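Local coordinates for protein beta-galactosidase (Streptococcus pneumoniae, PDB 4CU9) that serves as a carbohydrate-binding module of the multidomain pneumococcal beta-galactosidase BgaA, probably binding glycans while the enzyme's catalytic part hydrolyses galactosides, at residues 65-69 against 158-162; 86-92 against 171-177; 93-98 against 142-146; 98-104 against 131-137. All coordinates share one frame. Residue numbers count along the deposited sequence, not the author numbering.

How the interactions relate
All four contacts belong to one beta-sandwich domain. Interaction 1 is the most buried of the four, a regular antiparallel pairing held by backbone hydrogen bonds and lined by apolar side chains. Interaction 4 pairs strand 97-103, the sheet neighbour of 160-166, with 132-139; it is only partly buried, and combines aromatic packing with charged side chains and bridging waters. The two touch through the R162–E101 salt bridge. Interactions 2 and 3 lie across the chain's centre from interaction 1 and consist largely of loops: 86-92 packs on a strand that leads to calcium, and 93-98 meets 142-146 by apolar contacts and water bridges. F86 packs on P95, joining interactions 2 and 3; interactions 3 and 4 share L98.

Interaction 1. Residues 65-69 against 158-162; sequences GVIFR and AKAMR. Unlike the reference sequence in segment 158-162: A160 (reference Val). With EDO (1,2-ethanediol), chain D.
Two extended segments run antiparallel in the sheet of this beta-sandwich, the axes of 65-67 and 160-162 lying 4.7 Å apart at 176°. G65 faces R162 and I67 faces A160 in non-hydrogen-bonded pairs (CA–CA 3.8 and 4.3 Å), with V66–M161 as the hydrogen-bonded pair between them. A158 opens the second segment, its O 3.2 Å from CD2 at the edge of the F68 ring (chi1 m). K159 directs its side chain outward, as suits an exposed lysine, but its O accepts from F68 N at 3.0 Å. A160, Val in the reference sequence, shares a face with I67 (CB to I67 CG1, 4.3 Å). M161 N donates to V66 O at 3.0 Å and M161 O accepts from V66 N at 2.9 Å; chi1 m brings CG to 3.7 Å from F68 CZ, and the rest (m,m) leads away. At R162 the chains come so close that any CB on G65 would clash with M161 O and R162 CB, which calls for glycine. R162, chi1 p and then extended, gives hydrogen bonds from NH1 to ethanediol O1 (3.0 Å) and from NH2 to ethanediol O2 (2.8 Å), a molecule probably from the crystallisation liquor; its NE salt-bridges E101. Three backbone hydrogen bonds thus satisfy polar groups facing across the pair, and the charged ends of K159 and R162 lead away from the apolar contact.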
loop_
_atom_site.group_PDB
_atom_site.type_symbol
_atom_site.label_atom_id
_atom_site.label_comp_id
_atom_site.label_asym_id
_atom_site.label_seq_id
_atom_site.Cartn_x
_atom_site.Cartn_y
_atom_site.Cartn_z
ATOM N N GLY A 65 0.338 -1.813 1.358
ATOM C CA GLY A 65 -0.441 -1.814 2.571
ATOM C C GLY A 65 0.291 -1.571 3.873
ATOM O O GLY A 65 1.494 -1.228 3.884
ATOM N N VAL A 66 -0.427 -1.771 4.965
ATOM C CA VAL A 66 0.131 -1.648 6.315
ATOM C C VAL A 66 -0.234 -2.847 7.161
ATOM O O VAL A 66 -1.391 -3.285 7.202
ATOM C CB VAL A 66 -0.317 -0.348 7.028
ATOM C CG1 VAL A 66 0.258 -0.240 8.433
ATOM C CG2 VAL A 66 0.004 0.913 6.203
ATOM N N ILE A 67 0.781 -3.408 7.789
ATOM C CA ILE A 67 0.643 -4.342 8.906
ATOM C C ILE A 67 0.639 -3.569 10.241
ATOM O O ILE A 67 1.588 -2.858 10.560
ATOM C CB ILE A 67 1.828 -5.312 8.950
ATOM C CG1 ILE A 67 1.897 -6.124 7.665
ATOM C CG2 ILE A 67 1.700 -6.247 10.144
ATOM C CD1 ILE A 67 3.267 -6.713 7.381
ATOM N N PHE A 68 -0.405 -3.764 11.024
ATOM C CA PHE A 68 -0.567 -3.118 12.305
ATOM C C PHE A 68 0.288 -3.805 13.368
ATOM O O PHE A 68 0.188 -5.005 13.560
ATOM C CB PHE A 68 -2.048 -3.114 12.715
ATOM C CG PHE A 68 -2.944 -2.513 11.682
ATOM C CD1 PHE A 68 -2.592 -1.321 11.068
ATOM C CD2 PHE A 68 -4.117 -3.144 11.294
ATOM C CE1 PHE A 68 -3.394 -0.771 10.080
ATOM C CE2 PHE A 68 -4.931 -2.583 10.327
ATOM C CZ PHE A 68 -4.554 -1.418 9.708
ATOM N N ARG A 69 1.134 -3.018 14.019
ATOM C CA ARG A 69 2.024 -3.498 15.081
ATOM C C ARG A 69 2.101 -2.486 16.207
ATOM O O ARG A 69 1.941 -1.291 15.999
ATOM C CB ARG A 69 3.424 -3.712 14.548
ATOM C CG ARG A 69 3.469 -4.711 13.405
ATOM C CD ARG A 69 4.772 -4.655 12.655
ATOM N NE ARG A 69 5.833 -5.360 13.350
ATOM C CZ ARG A 69 6.802 -4.789 14.067
ATOM N NH1 ARG A 69 6.849 -3.479 14.253
ATOM N NH2 ARG A 69 7.741 -5.543 14.628
ATOM N N ALA A 158 -8.834 -6.149 11.454
ATOM C CA ALA A 158 -7.769 -6.683 10.641
ATOM C C ALA A 158 -6.390 -6.449 11.261
ATOM O O ALA A 158 -6.161 -5.491 12.022
ATOM C CB ALA A 158 -7.810 -6.059 9.252
ATOM N N LYS A 159 -5.495 -7.344 10.916
ATOM C CA LYS A 159 -4.083 -7.241 11.281
ATOM C C LYS A 159 -3.279 -6.565 10.176
ATOM O O LYS A 159 -2.124 -6.154 10.390
ATOM C CB LYS A 159 -3.550 -8.633 11.544
ATOM C CG LYS A 159 -4.101 -9.196 12.843
ATOM C CD LYS A 159 -3.707 -10.622 13.159
ATOM C CE LYS A 159 -4.493 -11.037 14.419
ATOM N NZ LYS A 159 -4.153 -12.351 15.030
ATOM N N ALA A 160 -3.879 -6.466 8.995
ATOM C CA ALA A 160 -3.235 -5.829 7.834
ATOM C C ALA A 160 -4.317 -5.392 6.869
ATOM O O ALA A 160 -5.326 -6.094 6.712
ATOM C CB ALA A 160 -2.288 -6.782 7.123
ATOM N N MET A 161 -4.105 -4.235 6.248
ATOM C CA MET A 161 -5.002 -3.702 5.206
ATOM C C MET A 161 -4.117 -3.374 4.024
ATOM O O MET A 161 -2.929 -3.129 4.201
ATOM C CB MET A 161 -5.711 -2.435 5.682
ATOM C CG MET A 161 -6.625 -2.678 6.869
ATOM S SD MET A 161 -8.164 -3.551 6.550
ATOM C CE MET A 161 -8.975 -2.477 5.400
ATOM N N ARG A 162 -4.677 -3.446 2.826
ATOM C CA ARG A 162 -3.970 -3.027 1.642
ATOM C C ARG A 162 -4.900 -2.421 0.605
ATOM O O ARG A 162 -6.130 -2.586 0.631
ATOM C CB ARG A 162 -3.165 -4.189 1.015
ATOM C CG ARG A 162 -3.986 -5.171 0.222
ATOM C CD ARG A 162 -3.159 -6.297 -0.306
ATOM N NE ARG A 162 -3.923 -7.089 -1.236
ATOM C CZ ARG A 162 -3.426 -8.062 -1.981
ATOM N NH1 ARG A 162 -2.126 -8.381 -1.888
ATOM N NH2 ARG A 162 -4.234 -8.727 -2.797
HETATM C C1 EDO D . -0.643 -10.624 -4.544
HETATM O O1 EDO D . -0.320 -9.311 -4.037
HETATM C C2 EDO D . -1.843 -11.311 -3.879
HETATM O O2 EDO D . -3.059 -10.757 -4.375
#

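Interaction 2. Residues 86-92 against 171-177; sequences FFADSGT and KSGVAMI. With CA (calcium ion), chain C.
In this beta-sandwich, which belongs to the galactose-binding clan, the loop 86-92 leaves strand 73-86 and runs alongside strand 173-176. F86 and M176 form an antiparallel non-hydrogen-bonded pair (CA–CA 4.2 Å); further on, G91 lies near S172 (CA–CA 5.2 Å).

Backbone hydrogen bonds hold both ends: F87 N to A175 O (3.0 Å) and S172 N to G91 O (2.8 Å). Within the loop, D89 makes an Asx turn. Its OD1, at chi1 p, accepts from G91 N at 3.1 Å, from T92 OG1 at 2.7 Å and weakly from T92 N at 3.0 Å, while D89 N bonds T92 O at 3.1 Å. The long K171 side chain (m,m,t,t) reaches back so that NZ donates to T92 O at 3.2 Å.

Apolar contacts fill the rest. F86 (chi1 m) sets CD1 3.6 Å from M176 CG and CE1 4.2 Å from V174 CG1, and M176 SD lies 4.8 Å from its ring centroid in an oblique Met-aromatic contact. F87 (chi1 t) presents its ring edge, CD2, to A175 CB at 3.7 Å; alanine is small enough to fit against that edge. I177 CD1 reaches F87 CB at 3.9 Å.

At the corner at I177 a calcium ion binds Y37, D40, D42 and E178 along with water 1, and I177 contributes its backbone O at 2.3 Å.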
loop_
_atom_site.group_PDB
_atom_site.type_symbol
_atom_site.label_atom_id
_atom_site.label_comp_id
_atom_site.label_asym_id
_atom_site.label_seq_id
_atom_site.Cartn_x
_atom_site.Cartn_y
_atom_site.Cartn_z
ATOM N N PHE A 86 -1.302 10.301 -3.332
ATOM C CA PHE A 86 -0.615 9.836 -4.518
ATOM C C PHE A 86 0.324 10.883 -5.066
ATOM O O PHE A 86 0.142 12.091 -4.835
ATOM C CB PHE A 86 -1.626 9.423 -5.593
ATOM C CG PHE A 86 -2.443 8.230 -5.201
ATOM C CD1 PHE A 86 -1.881 6.970 -5.221
ATOM C CD2 PHE A 86 -3.771 8.352 -4.851
ATOM C CE1 PHE A 86 -2.605 5.864 -4.858
ATOM C CE2 PHE A 86 -4.507 7.259 -4.519
ATOM C CZ PHE A 86 -3.931 6.011 -4.541
ATOM N N PHE A 87 1.294 10.408 -5.851
ATOM C CA PHE A 87 2.282 11.260 -6.476
ATOM C C PHE A 87 2.271 10.952 -7.953
ATOM O O PHE A 87 1.855 9.871 -8.346
ATOM C CB PHE A 87 3.663 10.941 -5.925
ATOM C CG PHE A 87 4.809 11.593 -6.672
ATOM C CD1 PHE A 87 5.191 12.883 -6.378
ATOM C CD2 PHE A 87 5.539 10.883 -7.616
ATOM C CE1 PHE A 87 6.257 13.479 -7.034
ATOM C CE2 PHE A 87 6.626 11.452 -8.250
ATOM C CZ PHE A 87 6.981 12.759 -7.966
ATOM N N ALA A 88 2.700 11.917 -8.761
ATOM C CA ALA A 88 2.888 11.661 -10.193
ATOM C C ALA A 88 4.100 12.383 -10.717
ATOM O O ALA A 88 4.442 13.455 -10.246
ATOM C CB ALA A 88 1.654 12.096 -10.962
ATOM N N ASP A 89 4.700 11.786 -11.739
ATOM C CA ASP A 89 5.794 12.375 -12.499
ATOM C C ASP A 89 5.797 11.673 -13.856
ATOM O O ASP A 89 4.764 11.102 -14.252
ATOM C CB ASP A 89 7.127 12.266 -11.736
ATOM C CG ASP A 89 7.624 10.847 -11.582
ATOM O OD1 ASP A 89 6.939 9.890 -12.020
ATOM O OD2 ASP A 89 8.746 10.697 -11.028
ATOM N N SER A 90 6.922 11.687 -14.576
ATOM C CA SER A 90 6.919 11.116 -15.945
ATOM C C SER A 90 6.591 9.629 -15.966
ATOM O O SER A 90 5.904 9.183 -16.861
ATOM C CB SER A 90 8.246 11.341 -16.676
ATOM O OG SER A 90 9.305 10.856 -15.874
ATOM N N GLY A 91 7.027 8.892 -14.952
ATOM C CA GLY A 91 6.891 7.452 -14.936
ATOM C C GLY A 91 5.716 6.917 -14.115
ATOM O O GLY A 91 5.298 5.746 -14.298
ATOM N N THR A 92 5.199 7.742 -13.206
ATOM C CA THR A 92 4.273 7.272 -12.189
ATOM C C THR A 92 3.048 8.151 -12.034
ATOM O O THR A 92 3.034 9.310 -12.508
ATOM C CB THR A 92 4.955 7.119 -10.829
ATOM O OG1 THR A 92 5.407 8.383 -10.346
ATOM C CG2 THR A 92 6.118 6.114 -10.912
ATOM N N LYS A 171 1.414 4.830 -17.939
ATOM C CA LYS A 171 2.398 4.992 -16.892
ATOM C C LYS A 171 3.126 3.675 -16.601
ATOM O O LYS A 171 2.633 2.597 -16.949
ATOM C CB LYS A 171 1.684 5.489 -15.622
ATOM C CG LYS A 171 1.044 6.859 -15.777
ATOM C CD LYS A 171 2.103 7.924 -15.648
ATOM C CE LYS A 171 1.585 9.309 -15.979
ATOM N NZ LYS A 171 2.622 10.293 -15.539
ATOM N N SER A 172 4.262 3.763 -15.913
ATOM C CA SER A 172 5.098 2.595 -15.609
ATOM C C SER A 172 5.010 2.155 -14.147
ATOM O O SER A 172 5.723 1.235 -13.717
ATOM C CB SER A 172 6.550 2.888 -15.974
ATOM O OG SER A 172 6.713 2.957 -17.379
ATOM N N GLY A 173 4.149 2.822 -13.374
ATOM C CA GLY A 173 3.929 2.417 -12.008
ATOM C C GLY A 173 2.970 3.330 -11.275
ATOM O O GLY A 173 2.444 4.317 -11.822
ATOM N N VAL A 174 2.731 2.953 -10.039
ATOM C CA VAL A 174 1.949 3.759 -9.090
ATOM C C VAL A 174 2.920 4.415 -8.132
ATOM O O VAL A 174 3.966 3.826 -7.766
ATOM C CB VAL A 174 0.914 2.885 -8.323
ATOM C CG1 VAL A 174 0.070 3.702 -7.312
ATOM C CG2 VAL A 174 0.010 2.167 -9.302
ATOM N N ALA A 175 2.591 5.637 -7.704
ATOM C CA ALA A 175 3.396 6.351 -6.733
ATOM C C ALA A 175 2.562 6.926 -5.593
ATOM O O ALA A 175 1.446 7.440 -5.813
ATOM C CB ALA A 175 4.196 7.463 -7.412
ATOM N N MET A 176 3.066 6.776 -4.372
ATOM C CA MET A 176 2.379 7.253 -3.188
ATOM C C MET A 176 3.307 7.874 -2.199
ATOM O O MET A 176 4.446 7.400 -1.981
ATOM C CB MET A 176 1.606 6.136 -2.436
ATOM C CG MET A 176 0.624 5.346 -3.245
ATOM S SD MET A 176 -0.388 4.201 -2.264
ATOM C CE MET A 176 -1.445 5.295 -1.378
ATOM N N ILE A 177 2.783 8.908 -1.548
ATOM C CA ILE A 177 3.520 9.618 -0.516
ATOM C C ILE A 177 3.105 9.196 0.886
ATOM O O ILE A 177 3.899 9.277 1.805
ATOM C CB ILE A 177 3.336 11.137 -0.720
ATOM C CG1 ILE A 177 4.097 11.559 -1.972
ATOM C CG2 ILE A 177 3.802 11.950 0.477
ATOM C CD1 ILE A 177 3.577 12.866 -2.554
HETATM CA CA CA C . 5.150 9.624 3.705
HETATM O O HOH W 1 6.855 10.603 2.488
#

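Interaction 3. Residues 93-98 against 142-146; sequences DAPSKL and DIAAG
Neither backbone runs alongside the other as a strand. Segment 93-98 is extended from D93 to P95, bends at S96 (-83/-27) and is in strand 97-103 by its end; 142-146 is an extended loop up to G146, whose phi/psi of 134/-101 would jam a CB against the preceding carbonyl and so calls for glycine. The nearest CA atoms are those of A94 and A144 (5.2 Å). Direct hydrogen bonds are absent, and two waters bridge instead: water 2 donates to D93 OD1 (2.7 Å) and accepts from A145 N (2.9 Å), while water 3 donates to P95 O (2.6 Å) and to I143 O (2.8 Å). D93 OD1 also accepts from A94 N at 2.6 Å, and its other oxygen makes a salt bridge with K168.

Among the side chains, I143 (m,m) is the most covered. Its branched form lets CG2 lie 4.1 Å from P95 CD and 4.4 Å from A94 CB, while CD1 meets CD2 of L98 (chi1 t, chi2 p) at 3.6 Å. The single methyl of A94 suits the tight gap, its CB sitting 3.7 Å from A144 CA. F86 packs against A94, P95, L98 and I143, giving these residues a common aromatic neighbour. This is loop packing in a beta-sandwich: the connection between strands 132-139 and 149-158 is laid over the segment leading into strand 97-103.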
loop_
_atom_site.group_PDB
_atom_site.type_symbol
_atom_site.label_atom_id
_atom_site.label_comp_id
_atom_site.label_asym_id
_atom_site.label_seq_id
_atom_site.Cartn_x
_atom_site.Cartn_y
_atom_site.Cartn_z
ATOM N N ASP A 93 2.020 7.596 -11.367
ATOM C CA ASP A 93 0.794 8.308 -11.116
ATOM C C ASP A 93 -0.022 7.590 -10.058
ATOM O O ASP A 93 0.339 6.475 -9.616
ATOM C CB ASP A 93 -0.024 8.428 -12.410
ATOM C CG ASP A 93 -1.058 9.588 -12.404
ATOM O OD1 ASP A 93 -1.299 10.255 -11.387
ATOM O OD2 ASP A 93 -1.621 9.833 -13.466
ATOM N N ALA A 94 -1.132 8.234 -9.692
ATOM C CA ALA A 94 -2.246 7.563 -9.041
ATOM C C ALA A 94 -2.678 6.394 -9.942
ATOM O O ALA A 94 -2.404 6.389 -11.138
ATOM C CB ALA A 94 -3.424 8.521 -8.837
ATOM N N PRO A 95 -3.364 5.392 -9.365
ATOM C CA PRO A 95 -3.752 4.248 -10.155
ATOM C C PRO A 95 -5.066 4.499 -10.903
ATOM O O PRO A 95 -5.803 5.436 -10.560
ATOM C CB PRO A 95 -3.980 3.163 -9.096
ATOM C CG PRO A 95 -4.377 3.929 -7.847
ATOM C CD PRO A 95 -3.615 5.199 -7.924
ATOM N N SER A 96 -5.335 3.659 -11.904
ATOM C CA SER A 96 -6.578 3.705 -12.686
ATOM C C SER A 96 -7.665 2.975 -11.965
ATOM O O SER A 96 -8.830 3.264 -12.132
ATOM C CB SER A 96 -6.345 3.047 -14.066
ATOM O OG SER A 96 -5.661 1.801 -13.936
ATOM N N LYS A 97 -7.291 2.003 -11.137
ATOM C CA LYS A 97 -8.237 1.165 -10.372
ATOM C C LYS A 97 -7.649 0.946 -8.987
ATOM O O LYS A 97 -6.420 0.831 -8.855
ATOM C CB LYS A 97 -8.395 -0.171 -11.042
ATOM C CG LYS A 97 -9.388 -1.103 -10.396
ATOM C CD LYS A 97 -9.166 -2.547 -10.847
ATOM C CE LYS A 97 -9.916 -3.519 -9.954
ATOM N NZ LYS A 97 -11.346 -3.030 -9.806
ATOM N N LEU A 98 -8.514 0.875 -7.984
ATOM C CA LEU A 98 -8.146 0.938 -6.552
ATOM C C LEU A 98 -9.149 0.036 -5.826
ATOM O O LEU A 98 -10.360 0.316 -5.851
ATOM C CB LEU A 98 -8.284 2.432 -6.089
ATOM C CG LEU A 98 -7.929 2.876 -4.687
ATOM C CD1 LEU A 98 -6.442 2.716 -4.377
ATOM C CD2 LEU A 98 -8.314 4.310 -4.411
ATOM N N ASP A 142 -11.696 12.648 -6.397
ATOM C CA ASP A 142 -11.208 11.818 -7.497
ATOM C C ASP A 142 -9.866 11.190 -7.136
ATOM O O ASP A 142 -9.081 11.773 -6.427
ATOM C CB ASP A 142 -10.989 12.653 -8.761
ATOM C CG ASP A 142 -12.292 13.066 -9.419
ATOM O OD1 ASP A 142 -13.355 12.540 -9.044
ATOM O OD2 ASP A 142 -12.230 13.934 -10.314
ATOM N N ILE A 143 -9.630 9.997 -7.655
ATOM C CA ILE A 143 -8.370 9.306 -7.428
ATOM C C ILE A 143 -7.348 9.884 -8.387
ATOM O O ILE A 143 -7.326 9.528 -9.584
ATOM C CB ILE A 143 -8.520 7.796 -7.605
ATOM C CG1 ILE A 143 -9.693 7.263 -6.738
ATOM C CG2 ILE A 143 -7.216 7.101 -7.222
ATOM C CD1 ILE A 143 -9.556 7.532 -5.247
ATOM N N ALA A 144 -6.555 10.807 -7.856
ATOM C CA ALA A 144 -5.555 11.553 -8.569
ATOM C C ALA A 144 -4.423 11.970 -7.625
ATOM O O ALA A 144 -4.577 11.956 -6.395
ATOM C CB ALA A 144 -6.199 12.778 -9.205
ATOM N N ALA A 145 -3.300 12.346 -8.206
ATOM C CA ALA A 145 -2.145 12.806 -7.481
ATOM C C ALA A 145 -2.396 14.268 -7.071
ATOM O O ALA A 145 -3.026 15.020 -7.803
ATOM C CB ALA A 145 -0.912 12.708 -8.353
ATOM N N GLY A 146 -1.916 14.663 -5.917
ATOM C CA GLY A 146 -2.090 16.044 -5.471
ATOM C C GLY A 146 -2.540 16.064 -4.042
ATOM O O GLY A 146 -1.742 15.888 -3.154
HETATM O O HOH W 2 -3.124 12.252 -11.103
HETATM O O HOH W 3 -7.580 7.267 -11.185
#

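Interaction 4. Residues 98-104 against 131-137; sequences LVLERYV and NWEAVPY
Twisted antiparallel strands of the beta-sandwich, 98-103 and 132-135, meet here with axes 4.3 Å apart at 131°. E101–A134 and Y103–W132 are non-hydrogen-bonded pairs; in the hydrogen-bonded pair between them, R102 N donates to E133 O at 2.9 Å and E133 N to R102 O at 3.0 Å. W132 (chi1 m), with the largest covered area, offers a broad flat face: Y103 CB lies 4.1 Å from the centroid of its six-membered ring, a CH-pi contact, and the edge of the Y103 ring points at the same ring in a T-shaped pair (centroids 5.2 Å apart, planes at 68°). R162 adds a cation-pi partner, and F126 O takes the indole NH. On the other face, L100 (t,p) meets V135 CG1 with CD2 at 3.7 Å and Y137 CD2 with CB at 3.9 Å; its O accepts from V135 N at 2.7 Å. Y137, further along the chain, has chi1 p, which turns its ring back toward the neighbouring strand, and its OH donates to L98 O at 2.9 Å.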
loop_
_atom_site.group_PDB
_atom_site.type_symbol
_atom_site.label_atom_id
_atom_site.label_comp_id
_atom_site.label_asym_id
_atom_site.label_seq_id
_atom_site.Cartn_x
_atom_site.Cartn_y
_atom_site.Cartn_z
ATOM N N LEU A 98 -8.514 0.875 -7.984
ATOM C CA LEU A 98 -8.146 0.938 -6.552
ATOM C C LEU A 98 -9.149 0.036 -5.826
ATOM O O LEU A 98 -10.360 0.316 -5.851
ATOM C CB LEU A 98 -8.284 2.432 -6.089
ATOM C CG LEU A 98 -7.929 2.876 -4.687
ATOM C CD1 LEU A 98 -6.442 2.716 -4.377
ATOM C CD2 LEU A 98 -8.314 4.310 -4.411
ATOM N N VAL A 99 -8.690 -1.066 -5.235
ATOM C CA VAL A 99 -9.549 -1.951 -4.425
ATOM C C VAL A 99 -8.995 -1.993 -3.010
ATOM O O VAL A 99 -7.755 -2.226 -2.809
ATOM C CB VAL A 99 -9.570 -3.397 -4.964
ATOM C CG1 VAL A 99 -10.393 -4.299 -4.069
ATOM C CG2 VAL A 99 -10.068 -3.412 -6.404
ATOM N N LEU A 100 -9.855 -1.747 -2.033
ATOM C CA LEU A 100 -9.467 -1.882 -0.621
ATOM C C LEU A 100 -9.663 -3.321 -0.182
ATOM O O LEU A 100 -10.729 -3.893 -0.355
ATOM C CB LEU A 100 -10.301 -0.961 0.281
ATOM C CG LEU A 100 -10.043 -0.988 1.795
ATOM C CD1 LEU A 100 -8.622 -0.544 2.122
ATOM C CD2 LEU A 100 -11.030 -0.077 2.507
ATOM N N GLU A 101 -8.678 -3.876 0.502
ATOM C CA GLU A 101 -8.773 -5.214 1.024
ATOM C C GLU A 101 -8.258 -5.362 2.434
ATOM O O GLU A 101 -7.297 -4.709 2.868
ATOM C CB GLU A 101 -8.018 -6.205 0.127
ATOM C CG GLU A 101 -8.561 -6.270 -1.283
ATOM C CD GLU A 101 -7.777 -7.174 -2.217
ATOM O OE1 GLU A 101 -6.532 -7.228 -2.100
ATOM O OE2 GLU A 101 -8.435 -7.830 -3.072
ATOM N N ARG A 102 -8.902 -6.274 3.156
ATOM C CA ARG A 102 -8.482 -6.621 4.506
ATOM C C ARG A 102 -7.905 -8.028 4.514
ATOM O O ARG A 102 -8.369 -8.900 3.795
ATOM C CB ARG A 102 -9.657 -6.507 5.490
ATOM C CG ARG A 102 -10.806 -7.457 5.220
ATOM C CD ARG A 102 -11.968 -7.179 6.172
ATOM N NE ARG A 102 -13.163 -7.972 5.876
ATOM C CZ ARG A 102 -13.447 -9.153 6.412
ATOM N NH1 ARG A 102 -12.628 -9.719 7.273
ATOM N NH2 ARG A 102 -14.577 -9.765 6.090
ATOM N N TYR A 103 -6.886 -8.253 5.339
ATOM C CA TYR A 103 -6.244 -9.545 5.391
ATOM C C TYR A 103 -7.155 -10.545 6.112
ATOM O O TYR A 103 -7.651 -10.254 7.180
ATOM C CB TYR A 103 -4.880 -9.444 6.058
ATOM C CG TYR A 103 -4.136 -10.743 6.080
ATOM C CD1 TYR A 103 -3.620 -11.279 4.899
ATOM C CD2 TYR A 103 -3.960 -11.458 7.275
ATOM C CE1 TYR A 103 -2.951 -12.487 4.920
ATOM C CE2 TYR A 103 -3.304 -12.678 7.287
ATOM C CZ TYR A 103 -2.795 -13.173 6.106
ATOM O OH TYR A 103 -2.108 -14.374 6.087
ATOM N N VAL A 104 -7.363 -11.705 5.507
ATOM C CA VAL A 104 -8.186 -12.761 6.102
ATOM C C VAL A 104 -7.453 -14.105 6.054
ATOM O O VAL A 104 -8.080 -15.157 6.227
ATOM C CB VAL A 104 -9.528 -12.914 5.369
ATOM C CG1 VAL A 104 -10.434 -11.686 5.537
ATOM C CG2 VAL A 104 -9.308 -13.207 3.882
ATOM N N ASN A 131 -6.259 -14.747 0.401
ATOM C CA ASN A 131 -6.068 -14.261 1.780
ATOM C C ASN A 131 -6.431 -12.790 1.967
ATOM O O ASN A 131 -6.147 -12.207 3.030
ATOM C CB ASN A 131 -4.626 -14.500 2.195
ATOM C CG ASN A 131 -4.317 -15.974 2.419
ATOM O OD1 ASN A 131 -5.219 -16.758 2.675
ATOM N ND2 ASN A 131 -3.030 -16.357 2.309
ATOM N N TRP A 132 -7.112 -12.215 0.973
ATOM C CA TRP A 132 -7.472 -10.800 0.996
ATOM C C TRP A 132 -8.958 -10.717 0.591
ATOM O O TRP A 132 -9.364 -11.316 -0.416
ATOM C CB TRP A 132 -6.609 -9.997 0.044
ATOM C CG TRP A 132 -5.143 -9.987 0.449
ATOM C CD1 TRP A 132 -4.174 -10.779 -0.037
ATOM C CD2 TRP A 132 -4.528 -9.151 1.417
ATOM N NE1 TRP A 132 -2.955 -10.497 0.548
ATOM C CE2 TRP A 132 -3.152 -9.512 1.477
ATOM C CE3 TRP A 132 -4.991 -8.133 2.253
ATOM C CZ2 TRP A 132 -2.272 -8.872 2.309
ATOM C CZ3 TRP A 132 -4.118 -7.521 3.080
ATOM C CH2 TRP A 132 -2.779 -7.878 3.118
ATOM N N GLU A 133 -9.708 -9.954 1.364
ATOM C CA GLU A 133 -11.150 -9.732 1.126
ATOM C C GLU A 133 -11.415 -8.255 0.820
ATOM O O GLU A 133 -11.031 -7.365 1.597
ATOM C CB GLU A 133 -11.926 -10.200 2.363
ATOM C CG GLU A 133 -13.431 -9.948 2.338
ATOM C CD GLU A 133 -14.222 -10.972 1.580
ATOM O OE1 GLU A 133 -13.629 -11.753 0.787
ATOM O OE2 GLU A 133 -15.465 -11.000 1.781
ATOM N N ALA A 134 -12.121 -8.013 -0.291
ATOM C CA ALA A 134 -12.494 -6.673 -0.714
ATOM C C ALA A 134 -13.408 -5.969 0.287
ATOM O O ALA A 134 -14.320 -6.585 0.887
ATOM C CB ALA A 134 -13.165 -6.689 -2.094
ATOM N N VAL A 135 -13.169 -4.676 0.444
ATOM C CA VAL A 135 -13.942 -3.844 1.372
ATOM C C VAL A 135 -14.549 -2.692 0.551
ATOM O O VAL A 135 -13.813 -1.903 -0.039
ATOM C CB VAL A 135 -13.061 -3.362 2.545
ATOM C CG1 VAL A 135 -13.778 -2.347 3.425
ATOM C CG2 VAL A 135 -12.580 -4.543 3.390
ATOM N N PRO A 136 -15.904 -2.610 0.469
ATOM C CA PRO A 136 -16.453 -1.475 -0.273
ATOM C C PRO A 136 -16.154 -0.165 0.452
ATOM O O PRO A 136 -16.118 -0.125 1.676
ATOM C CB PRO A 136 -17.985 -1.767 -0.314
ATOM C CG PRO A 136 -18.143 -3.177 0.101
ATOM C CD PRO A 136 -16.978 -3.482 1.002
ATOM N N TYR A 137 -15.920 0.912 -0.286
ATOM C CA TYR A 137 -15.490 2.159 0.339
ATOM C C TYR A 137 -16.079 3.363 -0.421
ATOM O O TYR A 137 -16.574 3.217 -1.567
ATOM C CB TYR A 137 -13.921 2.195 0.397
ATOM C CG TYR A 137 -13.262 2.341 -0.944
ATOM C CD1 TYR A 137 -13.042 3.581 -1.490
ATOM C CD2 TYR A 137 -12.909 1.233 -1.696
ATOM C CE1 TYR A 137 -12.460 3.729 -2.733
ATOM C CE2 TYR A 137 -12.342 1.359 -2.945
ATOM C CZ TYR A 137 -12.121 2.611 -3.458
ATOM O OH TYR A 137 -11.551 2.738 -4.695
HETATM O O HOH W 4 -12.649 -2.091 -2.491
HETATM O O HOH W 5 -15.069 -7.024 3.862
#